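Local coordinates for vaginolysin (Gardnerella vaginalis, PDB 5IMY), which probably binds membrane cholesterol and acts as a secreted, pore-forming haemolytic toxin of the cholesterol-dependent cytolysin family, at residues A174-L180 / I197-H203; G205-T209 / F269-S275. All blocks are in the same frame, centred on the assembly; numbering follows the deposited sequence.

Contact 1: residues A174-L180 / I197-H203; sequences AQSMNQL and IDFDAVH
His203 donates from NE2 to the carbonyl oxygen of Gln175 over 2.6 Å, with an N-H...O angle of 157°; the oxygen lies at the edge of the imidazole, nearly in its plane, and offers a lone pair. Beside it, Gln175 OE1 comes within 3.1 Å of His203 CE1, the amide turned steeply against the ring. The ring of Phe199 reaches along the same backbone: CD1 lies 3.4 Å from Gln175 O, and CZ approaches Met177 N. Leu180 CD1 meets this ring at its edge, 4.1 Å from CE1, while the Met177 methyl CE touches CE2 at 3.8 Å. Ile197 CG2, from the ring's own segment, sits over the centre of one face and also meets Ala174 CB. The contact joins the start of helix 177-184 to the single-turn helix 199-203 in the insert between strands 166-173 and 208-223; as in other cholesterol-dependent cytolysins, this is probably the soluble form of the first transmembrane hairpin, which refolds into membrane-spanning beta-strands during pore formation. Ser176 OG caps the first helix by accepting from Gln179 N, and Asp198 OD1 the second, more weakly, from Ala201 N. Met177 CG, anti to the backbone N (chi1 -172°), leads into two bends that turn CE back to the Phe199 ring. Farther out, Thr372 of strand 363-389 donates from N to Gln175 OE1, and its OG1 is hydrogen-bonded to His203 ND1. Phe188 packs on Met177, Leu180 and Ile197.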
loop_
_atom_site.group_PDB
_atom_site.type_symbol
_atom_site.label_atom_id
_atom_site.label_comp_id
_atom_site.label_asym_id
_atom_site.label_seq_id
_atom_site.Cartn_x
_atom_site.Cartn_y
_atom_site.Cartn_z
ATOM N N ALA A 174 13.426 13.037 -11.859
ATOM C CA ALA A 174 14.751 13.358 -11.338
ATOM C C ALA A 174 14.913 12.693 -9.977
ATOM O O ALA A 174 14.274 13.097 -8.999
ATOM C CB ALA A 174 14.943 14.868 -11.243
ATOM N N GLN A 175 15.758 11.677 -9.915
ATOM C CA GLN A 175 15.998 10.912 -8.696
ATOM C C GLN A 175 17.473 10.823 -8.336
ATOM O O GLN A 175 17.819 10.954 -7.160
ATOM C CB GLN A 175 15.411 9.500 -8.851
ATOM C CG GLN A 175 13.891 9.478 -8.952
ATOM C CD GLN A 175 13.220 9.945 -7.674
ATOM O OE1 GLN A 175 13.810 9.905 -6.595
ATOM N NE2 GLN A 175 11.976 10.390 -7.793
ATOM N N SER A 176 18.348 10.601 -9.313
ATOM C CA SER A 176 19.781 10.579 -9.064
ATOM C C SER A 176 20.503 10.850 -10.373
ATOM O O SER A 176 20.010 10.507 -11.450
ATOM C CB SER A 176 20.234 9.238 -8.476
ATOM O OG SER A 176 20.166 8.207 -9.446
ATOM N N MET A 177 21.676 11.472 -10.270
ATOM C CA MET A 177 22.458 11.760 -11.464
ATOM C C MET A 177 22.840 10.489 -12.212
ATOM O O MET A 177 23.128 10.552 -13.411
ATOM C CB MET A 177 23.719 12.545 -11.094
ATOM C CG MET A 177 24.508 13.050 -12.291
ATOM S SD MET A 177 23.550 14.148 -13.354
ATOM C CE MET A 177 23.319 15.556 -12.270
ATOM N N ASN A 178 22.840 9.338 -11.536
ATOM C CA ASN A 178 23.229 8.090 -12.181
ATOM C C ASN A 178 22.087 7.488 -12.995
ATOM O O ASN A 178 22.313 6.999 -14.107
ATOM C CB ASN A 178 23.727 7.093 -11.134
ATOM C CG ASN A 178 25.240 7.055 -11.038
ATOM O OD1 ASN A 178 25.936 7.900 -11.604
ATOM N ND2 ASN A 178 25.760 6.069 -10.314
ATOM N N GLN A 179 20.859 7.504 -12.468
ATOM C CA GLN A 179 19.741 6.976 -13.244
ATOM C C GLN A 179 19.417 7.877 -14.430
ATOM O O GLN A 179 18.991 7.384 -15.481
ATOM C CB GLN A 179 18.510 6.790 -12.354
ATOM C CG GLN A 179 17.940 8.076 -11.775
ATOM C CD GLN A 179 16.602 8.463 -12.380
ATOM O OE1 GLN A 179 15.878 7.630 -12.918
ATOM N NE2 GLN A 179 16.271 9.743 -12.291
ATOM N N LEU A 180 19.622 9.189 -14.289
ATOM C CA LEU A 180 19.407 10.093 -15.415
ATOM C C LEU A 180 20.492 9.926 -16.472
ATOM O O LEU A 180 20.214 10.025 -17.674
ATOM C CB LEU A 180 19.349 11.541 -14.925
ATOM C CG LEU A 180 18.160 11.890 -14.025
ATOM C CD1 LEU A 180 18.254 13.331 -13.555
ATOM C CD2 LEU A 180 16.837 11.652 -14.742
ATOM N N ILE A 197 19.540 20.943 -10.888
ATOM C CA ILE A 197 18.651 19.972 -10.260
ATOM C C ILE A 197 18.965 19.894 -8.774
ATOM O O ILE A 197 20.131 19.933 -8.366
ATOM C CB ILE A 197 18.794 18.593 -10.930
ATOM C CG1 ILE A 197 18.621 18.706 -12.449
ATOM C CG2 ILE A 197 17.766 17.621 -10.360
ATOM C CD1 ILE A 197 18.981 17.438 -13.200
ATOM N N ASP A 198 17.920 19.780 -7.957
ATOM C CA ASP A 198 18.054 19.633 -6.508
ATOM C C ASP A 198 17.527 18.251 -6.133
ATOM O O ASP A 198 16.318 18.061 -5.976
ATOM C CB ASP A 198 17.301 20.738 -5.774
ATOM C CG ASP A 198 17.599 20.760 -4.289
ATOM O OD1 ASP A 198 18.295 19.841 -3.805
ATOM O OD2 ASP A 198 17.133 21.694 -3.600
ATOM N N PHE A 199 18.441 17.287 -5.989
ATOM C CA PHE A 199 18.034 15.923 -5.665
ATOM C C PHE A 199 17.617 15.803 -4.203
ATOM O O PHE A 199 16.618 15.144 -3.890
ATOM C CB PHE A 199 19.166 14.946 -5.974
ATOM C CG PHE A 199 19.501 14.846 -7.437
ATOM C CD1 PHE A 199 18.722 14.079 -8.287
ATOM C CD2 PHE A 199 20.599 15.510 -7.956
ATOM C CE1 PHE A 199 19.029 13.982 -9.630
ATOM C CE2 PHE A 199 20.912 15.416 -9.298
ATOM C CZ PHE A 199 20.125 14.650 -10.137
ATOM N N ASP A 200 18.372 16.425 -3.291
ATOM C CA ASP A 200 18.024 16.355 -1.875
ATOM C C ASP A 200 16.598 16.836 -1.638
ATOM O O ASP A 200 15.891 16.309 -0.772
ATOM C CB ASP A 200 19.006 17.181 -1.047
ATOM C CG ASP A 200 20.452 16.813 -1.310
ATOM O OD1 ASP A 200 20.922 15.801 -0.745
ATOM O OD2 ASP A 200 21.118 17.538 -2.077
ATOM N N ALA A 201 16.160 17.841 -2.401
ATOM C CA ALA A 201 14.805 18.354 -2.246
ATOM C C ALA A 201 13.762 17.336 -2.686
ATOM O O ALA A 201 12.676 17.270 -2.099
ATOM C CB ALA A 201 14.645 19.650 -3.038
ATOM N N VAL A 202 14.068 16.536 -3.708
ATOM C CA VAL A 202 13.114 15.539 -4.184
ATOM C C VAL A 202 12.932 14.440 -3.146
ATOM O O VAL A 202 11.806 14.048 -2.818
ATOM C CB VAL A 202 13.570 14.959 -5.536
ATOM C CG1 VAL A 202 12.572 13.920 -6.036
ATOM C CG2 VAL A 202 13.743 16.066 -6.560
ATOM N N HIS A 203 14.039 13.926 -2.616
ATOM C CA HIS A 203 13.978 12.800 -1.695
ATOM C C HIS A 203 13.459 13.204 -0.320
ATOM O O HIS A 203 13.012 12.337 0.437
ATOM C CB HIS A 203 15.360 12.163 -1.580
ATOM C CG HIS A 203 15.861 11.569 -2.861
ATOM N ND1 HIS A 203 15.461 10.327 -3.309
ATOM C CD2 HIS A 203 16.731 12.045 -3.790
ATOM C CE1 HIS A 203 16.063 10.063 -4.456
ATOM N NE2 HIS A 203 16.836 11.088 -4.772
#

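Contact 2: residues G205-T209 / F269-S275; sequences GEKQT and FDTTSKS
Gln208 sets CG opposite its own carbonyl carbon (chi1 -77°) and continues extended through chi2, a course that carries its amide past the end of the neighbouring strand to Ser273 and Ser275. There NE2 gives one hydrogen to Ser273 O at 2.8 Å and the other to Ser275 O at 2.7 Å. Both acceptors lie close to the amide plane, and the pair of bonds would resist rotation of the amide. Asp270 takes the crowded position, with CG between backbone N and carbonyl carbon (chi1 62°), and its OD2 forms a long, weak salt bridge of 3.5 Å with Lys207 NZ. Between these side chains the start of strand 208-223 pairs with the end of 263-271 in the large antiparallel sheet; the chain after Thr271 probably leads, as in the family, into the second transmembrane-hairpin region, which includes helix 278-286. Gln208 and Thr271 are the hydrogen-bonded pair: Gln208 N donates to Thr271 O at 3.1 Å, and Thr271 N returns a bond to Gln208 O. Thr209 and Asp270 form the adjoining non-hydrogen-bonded pair, with Thr209 OG1 3.5 Å from Asp270 CB. Two successive ST turns shape the following loop: Thr271 OG1, also hydrogen-bonded to Asn303 O, accepts from Ser273 N, and Ser273 OG from Ser275 N. Lys274 bends back so that CE lies 3.1 Å from O of Gly205, the Schellman glycine that ends helix 199-203.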
loop_
_atom_site.group_PDB
_atom_site.type_symbol
_atom_site.label_atom_id
_atom_site.label_comp_id
_atom_site.label_asym_id
_atom_site.label_seq_id
_atom_site.Cartn_x
_atom_site.Cartn_y
_atom_site.Cartn_z
ATOM N N GLY A 205 10.844 15.045 -0.159
ATOM C CA GLY A 205 9.471 15.404 -0.440
ATOM C C GLY A 205 9.225 16.888 -0.565
ATOM O O GLY A 205 8.066 17.304 -0.632
ATOM N N GLU A 206 10.281 17.705 -0.592
ATOM C CA GLU A 206 10.098 19.139 -0.782
ATOM C C GLU A 206 9.644 19.451 -2.202
ATOM O O GLU A 206 8.853 20.377 -2.418
ATOM C CB GLU A 206 11.395 19.884 -0.464
ATOM C CG GLU A 206 11.798 19.847 1.001
ATOM C CD GLU A 206 12.995 20.730 1.297
ATOM O OE1 GLU A 206 13.516 21.362 0.354
ATOM O OE2 GLU A 206 13.414 20.794 2.473
ATOM N N LYS A 207 10.132 18.692 -3.181
ATOM C CA LYS A 207 9.822 18.942 -4.580
ATOM C C LYS A 207 9.505 17.635 -5.292
ATOM O O LYS A 207 9.893 16.549 -4.856
ATOM C CB LYS A 207 10.985 19.627 -5.311
ATOM C CG LYS A 207 11.125 21.111 -5.044
ATOM C CD LYS A 207 12.058 21.747 -6.063
ATOM C CE LYS A 207 12.497 23.136 -5.640
ATOM N NZ LYS A 207 13.109 23.889 -6.769
ATOM N N GLN A 208 8.776 17.769 -6.395
ATOM C CA GLN A 208 8.692 16.752 -7.431
ATOM C C GLN A 208 9.257 17.357 -8.705
ATOM O O GLN A 208 8.951 18.506 -9.037
ATOM C CB GLN A 208 7.251 16.285 -7.660
ATOM C CG GLN A 208 6.726 15.328 -6.602
ATOM C CD GLN A 208 5.314 14.857 -6.898
ATOM O OE1 GLN A 208 5.112 13.781 -7.459
ATOM N NE2 GLN A 208 4.329 15.664 -6.521
ATOM N N THR A 209 10.095 16.600 -9.410
ATOM C CA THR A 209 10.801 17.132 -10.567
ATOM C C THR A 209 10.737 16.143 -11.720
ATOM O O THR A 209 10.850 14.931 -11.519
ATOM C CB THR A 209 12.267 17.443 -10.233
ATOM O OG1 THR A 209 12.326 18.394 -9.164
ATOM C CG2 THR A 209 12.990 18.014 -11.452
ATOM N N PHE A 269 10.685 20.212 -15.284
ATOM C CA PHE A 269 9.428 20.545 -14.628
ATOM C C PHE A 269 9.555 20.217 -13.149
ATOM O O PHE A 269 9.928 19.094 -12.795
ATOM C CB PHE A 269 8.255 19.757 -15.213
ATOM C CG PHE A 269 8.096 19.897 -16.696
ATOM C CD1 PHE A 269 7.176 20.786 -17.223
ATOM C CD2 PHE A 269 8.847 19.123 -17.564
ATOM C CE1 PHE A 269 7.017 20.912 -18.589
ATOM C CE2 PHE A 269 8.692 19.243 -18.930
ATOM C CZ PHE A 269 7.776 20.139 -19.442
ATOM N N ASP A 270 9.245 21.183 -12.288
ATOM C CA ASP A 270 9.172 20.901 -10.865
ATOM C C ASP A 270 8.056 21.718 -10.234
ATOM O O ASP A 270 7.677 22.780 -10.733
ATOM C CB ASP A 270 10.509 21.173 -10.144
ATOM C CG ASP A 270 10.940 22.627 -10.213
ATOM O OD1 ASP A 270 10.097 23.499 -10.501
ATOM O OD2 ASP A 270 12.134 22.901 -9.961
ATOM N N THR A 271 7.525 21.193 -9.134
ATOM C CA THR A 271 6.494 21.868 -8.366
ATOM C C THR A 271 6.686 21.518 -6.901
ATOM O O THR A 271 7.288 20.495 -6.562
ATOM C CB THR A 271 5.083 21.468 -8.821
ATOM O OG1 THR A 271 4.110 22.218 -8.082
ATOM C CG2 THR A 271 4.843 19.976 -8.594
ATOM N N THR A 272 6.171 22.380 -6.033
ATOM C CA THR A 272 6.141 22.083 -4.611
ATOM C C THR A 272 4.896 21.303 -4.215
ATOM O O THR A 272 4.703 21.031 -3.026
ATOM C CB THR A 272 6.235 23.380 -3.794
ATOM O OG1 THR A 272 6.541 23.068 -2.429
ATOM C CG2 THR A 272 4.930 24.168 -3.853
ATOM N N SER A 273 4.054 20.939 -5.178
ATOM C CA SER A 273 2.864 20.155 -4.881
ATOM C C SER A 273 3.258 18.751 -4.444
ATOM O O SER A 273 4.095 18.101 -5.078
ATOM C CB SER A 273 1.951 20.087 -6.105
ATOM O OG SER A 273 0.947 19.100 -5.934
ATOM N N LYS A 274 2.652 18.286 -3.354
ATOM C CA LYS A 274 2.876 16.943 -2.845
ATOM C C LYS A 274 1.920 15.930 -3.457
ATOM O O LYS A 274 1.676 14.877 -2.857
ATOM C CB LYS A 274 2.739 16.932 -1.320
ATOM C CG LYS A 274 3.467 18.069 -0.618
ATOM C CD LYS A 274 4.975 17.910 -0.706
ATOM C CE LYS A 274 5.688 19.233 -0.474
ATOM N NZ LYS A 274 5.548 19.728 0.920
ATOM N N SER A 275 1.376 16.226 -4.631
ATOM C CA SER A 275 0.338 15.408 -5.235
ATOM C C SER A 275 0.938 14.314 -6.106
ATOM O O SER A 275 1.944 14.526 -6.789
ATOM C CB SER A 275 -0.595 16.279 -6.080
ATOM O OG SER A 275 -1.460 15.486 -6.872
#

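The centres of the two contacts lie about 12 Å apart, and they follow in series: contact 1 closes at helix 199-203 before contact 2 opens at Gly205. The turn between this helix and strand 208-223 is tied back by a probable hydrogen bond from Lys207 N to Ala201 O, 3.1 Å long. A second probable bond, Ala174 N to Thr209 O, carries the pairing of strands 166-173 and 208-223 into contact 1. Strand 363-389 lies against both contacts. Contact 1 belongs to the helical insert and contact 2 to the place where the chain returns to the sheet, a region that in this family probably rearranges when the toxin enters the membrane.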